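Local coordinates for halotolerant alpha-type carbonic anhydrase (dCA II) (Dunaliella salina, PDB 1Y7W), which probably catalyses the reversible hydration of carbon dioxide to bicarbonate as a salt-tolerant, zinc-dependent algal enzyme, at residues A[35-39]-A[40-44]. Residues are numbered along the deposited sequence; the frame is centred on the assembly and turned at random.
Sequences LQEGG and TTKYP
The carbonyl oxygen of Leu35 is held twice: Lys42 N donates to Leu35 O at 2.9 Å in an almost straight bond (174°), and a water donates to the same Leu35 O at 2.6 Å. That water also accepts from Tyr43 N, so it bridges the two arms where they part. Methyl CD1 of Leu35 meets the edge of the Tyr43 ring, 3.9 Å from CE2 and near the ring plane. One face of this ring has CG of Lys42 over its centre. With CG anti to the backbone N (chi1 -166°), the lysine runs extended across the side chain of Glu37; Glu37 OE2 lies 3.8 Å from Lys42 CG, but the charged ends do not meet, and Lys42 NZ is hydrogen-bonded to Gly22 O instead.

Gln36 and Thr41 sit on the face of the hairpin opposite Glu37 and Thr40, as a non-hydrogen-bonded pair. Here Gln36 NE2 reaches Thr41 OG1 at 3.0 Å, the bond bent to 137° and the hydroxyl lying out of the amide plane. A valine at Thr41 would probably leave this amide without its hydroxyl partner and free to swing.

Nearer the turn, Glu37 N donates to Thr40 O at 2.9 Å, while the return bond, Thr40 N to Glu37 O, is weak. The hydroxyl OG1 of Thr40 donates to Gly38 O, 3.1 Å away, from above the carbonyl plane. Gly38 and Gly39 both have positive phi, the left-handed conformation that glycine accepts readily. The result is a short two-residue beta hairpin with a type I'-like turn, on the surface of the carbonic anhydrase fold.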
loop_
_atom_site.group_PDB
_atom_site.type_symbol
_atom_site.label_atom_id
_atom_site.label_comp_id
_atom_site.label_asym_id
_atom_site.label_seq_id
_atom_site.Cartn_x
_atom_site.Cartn_y
_atom_site.Cartn_z
ATOM N N LEU A 35 -14.236 18.954 4.197
ATOM C CA LEU A 35 -15.364 18.377 4.906
ATOM C C LEU A 35 -15.422 18.921 6.326
ATOM O O LEU A 35 -14.410 18.988 7.017
ATOM C CB LEU A 35 -15.288 16.876 4.958
ATOM C CG LEU A 35 -15.275 16.203 3.582
ATOM C CD1 LEU A 35 -15.009 14.752 3.766
ATOM C CD2 LEU A 35 -16.618 16.477 2.853
ATOM N N GLN A 36 -16.625 19.327 6.712
ATOM C CA GLN A 36 -16.870 19.896 8.043
ATOM C C GLN A 36 -18.133 19.330 8.606
ATOM O O GLN A 36 -19.033 18.994 7.869
ATOM C CB GLN A 36 -17.029 21.437 7.989
ATOM C CG GLN A 36 -15.743 22.229 7.792
ATOM C CD GLN A 36 -15.856 23.660 8.350
ATOM O OE1 GLN A 36 -16.700 24.452 7.885
ATOM N NE2 GLN A 36 -15.008 24.006 9.352
ATOM N N GLU A 37 -18.199 19.212 9.922
ATOM C CA GLU A 37 -19.416 18.751 10.576
ATOM C C GLU A 37 -19.515 19.514 11.878
ATOM O O GLU A 37 -18.618 19.436 12.738
ATOM C CB GLU A 37 -19.420 17.241 10.840
ATOM C CG GLU A 37 -18.078 16.563 10.816
ATOM C CD GLU A 37 -18.096 15.250 11.595
ATOM O OE1 GLU A 37 -19.126 14.526 11.507
ATOM O OE2 GLU A 37 -17.088 14.941 12.289
ATOM N N GLY A 38 -20.595 20.278 12.003
ATOM C CA GLY A 38 -20.802 21.068 13.203
ATOM C C GLY A 38 -19.813 22.213 13.187
ATOM O O GLY A 38 -19.185 22.530 14.213
ATOM N N GLY A 39 -19.668 22.833 12.010
ATOM C CA GLY A 39 -18.735 23.933 11.861
ATOM C C GLY A 39 -17.310 23.564 12.248
ATOM O O GLY A 39 -16.479 24.471 12.436
ATOM N N THR A 40 -17.018 22.259 12.346
ATOM C CA THR A 40 -15.668 21.768 12.693
ATOM C C THR A 40 -15.049 20.967 11.537
ATOM O O THR A 40 -15.663 20.014 11.060
ATOM C CB THR A 40 -15.716 20.838 13.907
ATOM O OG1 THR A 40 -16.364 21.518 15.001
ATOM C CG2 THR A 40 -14.316 20.461 14.332
ATOM N N THR A 41 -13.862 21.354 11.102
ATOM C CA THR A 41 -13.197 20.621 10.010
ATOM C C THR A 41 -12.917 19.177 10.416
ATOM O O THR A 41 -12.283 18.871 11.450
ATOM C CB THR A 41 -11.939 21.325 9.596
ATOM O OG1 THR A 41 -12.297 22.632 9.165
ATOM C CG2 THR A 41 -11.247 20.578 8.377
ATOM N N LYS A 42 -13.362 18.258 9.579
ATOM C CA LYS A 42 -13.247 16.840 9.909
ATOM C C LYS A 42 -11.848 16.277 9.778
ATOM O O LYS A 42 -11.377 15.561 10.641
ATOM C CB LYS A 42 -14.250 16.096 9.035
ATOM C CG LYS A 42 -14.574 14.649 9.392
ATOM C CD LYS A 42 -15.798 14.372 8.520
ATOM C CE LYS A 42 -16.138 12.931 8.391
ATOM N NZ LYS A 42 -17.215 12.831 7.340
ATOM N N TYR A 43 -11.147 16.669 8.740
ATOM C CA TYR A 43 -9.815 16.159 8.451
ATOM C C TYR A 43 -8.797 17.256 8.193
ATOM O O TYR A 43 -8.259 17.432 7.058
ATOM C CB TYR A 43 -9.926 15.237 7.218
ATOM C CG TYR A 43 -10.946 14.158 7.334
ATOM C CD1 TYR A 43 -10.921 13.268 8.390
ATOM C CD2 TYR A 43 -11.920 13.972 6.346
ATOM C CE1 TYR A 43 -11.808 12.249 8.468
ATOM C CE2 TYR A 43 -12.816 12.935 6.425
ATOM C CZ TYR A 43 -12.764 12.079 7.478
ATOM O OH TYR A 43 -13.650 11.024 7.567
ATOM N N PRO A 44 -8.451 18.004 9.261
ATOM C CA PRO A 44 -7.488 19.090 9.145
ATOM C C PRO A 44 -6.118 18.676 8.601
ATOM O O PRO A 44 -5.482 19.464 7.862
ATOM C CB PRO A 44 -7.420 19.665 10.573
ATOM C CG PRO A 44 -7.761 18.493 11.420
ATOM C CD PRO A 44 -8.915 17.825 10.654
HETATM O O HOH W 1 -12.075 18.022 6.572
HETATM O O HOH W 2 -15.767 17.708 12.471
#